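Urocanate hydratase (Paenibacillus sp. Soil724D2, PDB 7NED) probably catalyses the hydration of thiourocanate, with NAD+ as cofactor, in the bacterial breakdown of ergothioneine. Local coordinates at residues A[287-301]-A[317-331]. Numbering follows the deposited sequence.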
loop_
_atom_site.group_PDB
_atom_site.type_symbol
_atom_site.label_atom_id
_atom_site.label_comp_id
_atom_site.label_asym_id
_atom_site.label_seq_id
_atom_site.Cartn_x
_atom_site.Cartn_y
_atom_site.Cartn_z
ATOM N N ARG A 287 4.297 -22.421 -20.111
ATOM C CA ARG A 287 3.287 -23.462 -20.286
ATOM C C ARG A 287 3.830 -24.798 -19.810
ATOM O O ARG A 287 3.116 -25.571 -19.175
ATOM C CB ARG A 287 2.844 -23.574 -21.751
ATOM C CG ARG A 287 1.687 -22.629 -22.108
ATOM C CD ARG A 287 1.252 -22.736 -23.574
ATOM N NE ARG A 287 2.381 -22.491 -24.460
ATOM C CZ ARG A 287 2.657 -21.309 -25.009
ATOM N NH1 ARG A 287 1.872 -20.260 -24.766
ATOM N NH2 ARG A 287 3.729 -21.175 -25.791
ATOM N N ASP A 288 5.077 -25.097 -20.151
ATOM C CA ASP A 288 5.655 -26.372 -19.734
ATOM C C ASP A 288 5.796 -26.444 -18.218
ATOM O O ASP A 288 5.602 -27.512 -17.620
ATOM C CB ASP A 288 7.009 -26.584 -20.414
ATOM C CG ASP A 288 6.883 -26.852 -21.920
ATOM O OD1 ASP A 288 5.775 -27.252 -22.353
ATOM O OD2 ASP A 288 7.888 -26.678 -22.650
ATOM N N ALA A 289 6.196 -25.336 -17.589
ATOM C CA ALA A 289 6.350 -25.329 -16.135
ATOM C C ALA A 289 5.007 -25.496 -15.448
ATOM O O ALA A 289 4.879 -26.235 -14.456
ATOM C CB ALA A 289 7.013 -24.027 -15.696
ATOM N N GLY A 290 3.990 -24.820 -15.970
ATOM C CA GLY A 290 2.668 -24.917 -15.384
ATOM C C GLY A 290 2.086 -26.305 -15.531
ATOM O O GLY A 290 1.461 -26.830 -14.601
ATOM N N ALA A 291 2.317 -26.936 -16.685
ATOM C CA ALA A 291 1.853 -28.307 -16.856
ATOM C C ALA A 291 2.556 -29.251 -15.885
ATOM O O ALA A 291 1.929 -30.183 -15.353
ATOM C CB ALA A 291 2.079 -28.763 -18.297
ATOM N N SER A 292 3.865 -29.054 -15.671
ATOM C CA SER A 292 4.599 -29.935 -14.749
ATOM C C SER A 292 4.155 -29.714 -13.304
ATOM O O SER A 292 4.036 -30.669 -12.533
ATOM C CB SER A 292 6.105 -29.723 -14.877
ATOM O OG SER A 292 6.631 -30.261 -16.078
ATOM N N ILE A 293 3.893 -28.461 -12.915
ATOM C CA ILE A 293 3.332 -28.221 -11.590
ATOM C C ILE A 293 1.994 -28.929 -11.444
ATOM O O ILE A 293 1.700 -29.519 -10.400
ATOM C CB ILE A 293 3.206 -26.712 -11.332
ATOM C CG1 ILE A 293 4.594 -26.106 -11.048
ATOM C CG2 ILE A 293 2.172 -26.457 -10.242
ATOM C CD1 ILE A 293 4.567 -24.568 -11.081
ATOM N N ALA A 294 1.152 -28.874 -12.485
ATOM C CA ALA A 294 -0.127 -29.573 -12.426
ATOM C C ALA A 294 0.063 -31.079 -12.182
ATOM O O ALA A 294 -0.646 -31.688 -11.366
ATOM C CB ALA A 294 -0.907 -29.314 -13.723
ATOM N N VAL A 295 1.016 -31.696 -12.879
ATOM C CA VAL A 295 1.317 -33.112 -12.658
ATOM C C VAL A 295 1.758 -33.364 -11.216
ATOM O O VAL A 295 1.355 -34.351 -10.577
ATOM C CB VAL A 295 2.399 -33.583 -13.646
ATOM C CG1 VAL A 295 2.921 -34.930 -13.219
ATOM C CG2 VAL A 295 1.841 -33.633 -15.056
ATOM N N GLU A 296 2.640 -32.512 -10.707
ATOM C CA GLU A 296 3.115 -32.687 -9.347
ATOM C C GLU A 296 1.968 -32.590 -8.350
ATOM O O GLU A 296 1.867 -33.414 -7.435
ATOM C CB GLU A 296 4.211 -31.663 -9.017
ATOM C CG GLU A 296 4.741 -31.863 -7.601
ATOM C CD GLU A 296 5.830 -30.882 -7.191
ATOM O OE1 GLU A 296 6.324 -30.056 -8.027
ATOM O OE2 GLU A 296 6.185 -30.956 -6.006
ATOM N N VAL A 297 1.092 -31.600 -8.499
ATOM C CA VAL A 297 0.015 -31.443 -7.528
ATOM C C VAL A 297 -1.025 -32.558 -7.666
ATOM O O VAL A 297 -1.643 -32.972 -6.679
ATOM C CB VAL A 297 -0.633 -30.054 -7.664
ATOM C CG1 VAL A 297 -1.893 -29.977 -6.815
ATOM C CG2 VAL A 297 0.363 -28.972 -7.294
ATOM N N GLU A 298 -1.260 -33.053 -8.879
ATOM C CA GLU A 298 -2.104 -34.237 -9.013
ATOM C C GLU A 298 -1.548 -35.391 -8.190
ATOM O O GLU A 298 -2.283 -36.091 -7.487
ATOM C CB GLU A 298 -2.201 -34.652 -10.477
ATOM C CG GLU A 298 -3.235 -33.873 -11.254
ATOM C CD GLU A 298 -4.637 -34.180 -10.766
ATOM O OE1 GLU A 298 -5.113 -35.332 -10.932
ATOM O OE2 GLU A 298 -5.306 -33.232 -10.299
ATOM N N ALA A 299 -0.242 -35.606 -8.277
ATOM C CA ALA A 299 0.393 -36.624 -7.449
ATOM C C ALA A 299 0.200 -36.322 -5.962
ATOM O O ALA A 299 -0.126 -37.217 -5.172
ATOM C CB ALA A 299 1.871 -36.733 -7.823
ATOM N N MET A 300 0.400 -35.062 -5.559
ATOM C CA MET A 300 0.139 -34.675 -4.174
ATOM C C MET A 300 -1.294 -34.981 -3.781
ATOM O O MET A 300 -1.556 -35.459 -2.669
ATOM C CB MET A 300 0.454 -33.185 -3.996
ATOM C CG MET A 300 1.925 -32.903 -4.305
ATOM S SD MET A 300 2.363 -31.148 -4.119
ATOM C CE MET A 300 1.904 -30.779 -2.427
ATOM N N LEU A 301 -2.229 -34.715 -4.651
ATOM C CA LEU A 301 -3.619 -34.964 -4.359
ATOM C C LEU A 301 -3.862 -36.480 -4.195
ATOM O O LEU A 301 -4.544 -36.888 -3.334
ATOM C CB LEU A 301 -4.513 -34.351 -5.426
ATOM C CG LEU A 301 -4.800 -32.856 -5.369
ATOM C CD1 LEU A 301 -5.369 -32.380 -6.668
ATOM C CD2 LEU A 301 -5.677 -32.484 -4.212
ATOM N N ILE A 317 1.876 -23.015 -5.114
ATOM C CA ILE A 317 1.864 -24.161 -6.007
ATOM C C ILE A 317 0.418 -24.555 -6.322
ATOM O O ILE A 317 0.125 -24.972 -7.444
ATOM C CB ILE A 317 2.672 -25.342 -5.444
ATOM C CG1 ILE A 317 2.866 -26.375 -6.565
ATOM C CG2 ILE A 317 1.900 -25.944 -4.296
ATOM C CD1 ILE A 317 3.841 -27.544 -6.254
ATOM N N ARG A 318 -0.521 -24.388 -5.365
ATOM C CA ARG A 318 -1.902 -24.776 -5.649
ATOM C C ARG A 318 -2.532 -23.804 -6.630
ATOM O O ARG A 318 -3.253 -24.219 -7.550
ATOM C CB ARG A 318 -2.737 -24.845 -4.364
ATOM C CG ARG A 318 -2.317 -25.965 -3.375
ATOM C CD ARG A 318 -2.961 -25.706 -2.010
ATOM N NE ARG A 318 -2.678 -24.338 -1.600
ATOM C CZ ARG A 318 -3.437 -23.625 -0.771
ATOM N NH1 ARG A 318 -4.518 -24.161 -0.235
ATOM N NH2 ARG A 318 -3.137 -22.351 -0.503
ATOM N N SER A 319 -2.268 -22.500 -6.446
ATOM C CA SER A 319 -2.749 -21.505 -7.395
ATOM C C SER A 319 -2.282 -21.835 -8.802
ATOM O O SER A 319 -3.082 -21.821 -9.741
ATOM C CB SER A 319 -2.284 -20.099 -6.987
ATOM O OG SER A 319 -2.641 -19.818 -5.642
ATOM N N GLN A 320 -0.986 -22.130 -8.968
ATOM C CA GLN A 320 -0.482 -22.481 -10.294
ATOM C C GLN A 320 -1.180 -23.734 -10.808
ATOM O O GLN A 320 -1.714 -23.751 -11.923
ATOM C CB GLN A 320 1.033 -22.677 -10.264
ATOM C CG GLN A 320 1.823 -21.450 -9.854
ATOM C CD GLN A 320 1.960 -20.441 -10.979
ATOM O OE1 GLN A 320 1.079 -20.334 -11.844
ATOM N NE2 GLN A 320 3.061 -19.694 -10.979
ATOM N N ALA A 321 -1.232 -24.780 -9.981
ATOM C CA ALA A 321 -1.864 -26.023 -10.412
ATOM C C ALA A 321 -3.303 -25.791 -10.874
ATOM O O ALA A 321 -3.734 -26.361 -11.877
ATOM C CB ALA A 321 -1.827 -27.057 -9.281
ATOM N N LYS A 322 -4.069 -24.978 -10.145
ATOM C CA LYS A 322 -5.449 -24.730 -10.549
ATOM C C LYS A 322 -5.502 -24.066 -11.916
ATOM O O LYS A 322 -6.264 -24.494 -12.792
ATOM C CB LYS A 322 -6.182 -23.872 -9.518
ATOM C CG LYS A 322 -7.684 -23.747 -9.846
ATOM C CD LYS A 322 -8.427 -23.032 -8.745
ATOM C CE LYS A 322 -9.865 -22.710 -9.179
ATOM N NZ LYS A 322 -10.745 -23.868 -8.853
ATOM N N GLU A 323 -4.692 -23.014 -12.112
ATOM C CA GLU A 323 -4.592 -22.337 -13.402
ATOM C C GLU A 323 -4.295 -23.313 -14.536
ATOM O O GLU A 323 -4.718 -23.101 -15.678
ATOM C CB GLU A 323 -3.498 -21.267 -13.326
ATOM C CG GLU A 323 -3.134 -20.615 -14.656
ATOM C CD GLU A 323 -4.228 -19.711 -15.176
ATOM O OE1 GLU A 323 -5.163 -19.391 -14.391
ATOM O OE2 GLU A 323 -4.140 -19.324 -16.373
ATOM N N TYR A 324 -3.545 -24.373 -14.263
ATOM C CA TYR A 324 -3.213 -25.320 -15.316
ATOM C C TYR A 324 -4.064 -26.574 -15.240
ATOM O O TYR A 324 -3.649 -27.634 -15.710
ATOM C CB TYR A 324 -1.721 -25.647 -15.300
ATOM C CG TYR A 324 -0.930 -24.512 -15.910
ATOM C CD1 TYR A 324 -0.440 -24.599 -17.215
ATOM C CD2 TYR A 324 -0.735 -23.328 -15.210
ATOM C CE1 TYR A 324 0.268 -23.544 -17.787
ATOM C CE2 TYR A 324 -0.042 -22.254 -15.776
ATOM C CZ TYR A 324 0.459 -22.368 -17.061
ATOM O OH TYR A 324 1.155 -21.309 -17.622
ATOM N N GLY A 325 -5.256 -26.463 -14.647
ATOM C CA GLY A 325 -6.278 -27.483 -14.779
ATOM C C GLY A 325 -6.579 -28.319 -13.553
ATOM O O GLY A 325 -7.514 -29.132 -13.609
ATOM N N VAL A 326 -5.844 -28.182 -12.449
ATOM C CA VAL A 326 -6.119 -29.007 -11.267
ATOM C C VAL A 326 -7.229 -28.299 -10.488
ATOM O O VAL A 326 -6.991 -27.432 -9.651
ATOM C CB VAL A 326 -4.868 -29.255 -10.431
ATOM C CG1 VAL A 326 -5.223 -30.168 -9.258
ATOM C CG2 VAL A 326 -3.748 -29.847 -11.290
ATOM N N GLN A 327 -8.470 -28.714 -10.733
ATOM C CA GLN A 327 -9.604 -27.959 -10.215
ATOM C C GLN A 327 -9.732 -28.056 -8.704
ATOM O O GLN A 327 -10.166 -27.094 -8.059
ATOM C CB GLN A 327 -10.887 -28.442 -10.887
ATOM C CG GLN A 327 -11.097 -27.836 -12.265
ATOM N N ASN A 328 -9.386 -29.209 -8.120
ATOM C CA ASN A 328 -9.482 -29.410 -6.680
ATOM C C ASN A 328 -8.156 -29.112 -5.971
ATOM O O ASN A 328 -7.948 -29.539 -4.829
ATOM C CB ASN A 328 -9.938 -30.844 -6.392
ATOM C CG ASN A 328 -9.128 -31.859 -7.134
ATOM O OD1 ASN A 328 -8.668 -31.607 -8.257
ATOM N ND2 ASN A 328 -8.956 -33.046 -6.527
ATOM N N ALA A 329 -7.252 -28.381 -6.625
ATOM C CA ALA A 329 -5.964 -28.094 -6.006
ATOM C C ALA A 329 -6.120 -27.520 -4.604
ATOM O O ALA A 329 -5.296 -27.791 -3.725
ATOM C CB ALA A 329 -5.152 -27.142 -6.894
ATOM N N PHE A 330 -7.153 -26.729 -4.360
ATOM C CA PHE A 330 -7.247 -26.128 -3.035
ATOM C C PHE A 330 -7.896 -27.049 -2.008
ATOM O O PHE A 330 -8.154 -26.619 -0.879
ATOM C CB PHE A 330 -7.954 -24.781 -3.138
ATOM C CG PHE A 330 -7.089 -23.763 -3.747
ATOM C CD1 PHE A 330 -6.254 -22.985 -2.954
ATOM C CD2 PHE A 330 -7.042 -23.625 -5.122
ATOM C CE1 PHE A 330 -5.412 -22.054 -3.530
ATOM C CE2 PHE A 330 -6.195 -22.681 -5.718
ATOM C CZ PHE A 330 -5.380 -21.891 -4.906
ATOM N N ASP A 331 -8.094 -28.325 -2.361
ATOM C CA ASP A 331 -8.316 -29.349 -1.343
ATOM C C ASP A 331 -7.088 -29.522 -0.454
ATOM O O ASP A 331 -7.203 -29.965 0.692
ATOM C CB ASP A 331 -8.673 -30.686 -2.008
ATOM C CG ASP A 331 -10.087 -30.712 -2.611
ATOM O OD1 ASP A 331 -10.869 -29.750 -2.443
ATOM O OD2 ASP A 331 -10.386 -31.703 -3.305
#
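The ring of Tyr-324 lies flat on the backbone of helix 287-301 at Gly-290, whose CA sits 3.5 Å from the ring centroid and only 4° off the ring normal, a CH-pi contact over the centre of one face. Gln-320 O lies at the ring edge, in plane. Glycine suits the spot because, lacking a CB, it lets the aromatic face settle directly on the main chain. A chi1 of -77° sets Tyr-324 CG anti to its own carbonyl carbon and sends the ring toward Arg-287. Phe-330 CD1 covers one guanidinium face of Arg-318 near its rim, while salt bridges to Asp-312 and Glu-448 hold the group; Arg-318 CB in turn lies over one face of the Phe-330 ring, with Ser-319 OG at its edge, in plane.

Past Gly-290 two small residues, Ala-294 and Ala-321, let the backbones close in, their CA atoms 4.4 Å apart. The helix axes cross at -108°. In the Rossmann-like sheet, helix 282-305 links parallel neighbours 250-251 and 309-312, and helix 317-323 links 309-312 and 333-334, successive beta-alpha-beta crossovers. A Schellman motif with Gly-325 at C-prime, its positive phi readily adopted by glycine, ends helix 317-323 and returns Val-326 to the interface.

Val-297, branched at CB, straddles Ala-321 CB with both methyls; CG2 goes on to Ile-317 CG1 and CG1 to Val-326 CG1. The long CG1-CD1 branch of Ile-317 spans Ile-293, Val-297 and the carboxylate of Glu-296, whose OE1 is hydrogen-bonded to Tyr-264 OH and whose side chain lies about 5 Å from the bound NAD. The fork of Leu-301 lets CD1 meet Val-326 CG1 at a tight 3.4 Å while CD2 reaches Asp-331 CB; CD1 also lies 3.7 Å from both Asn-328 OD1 and ND2.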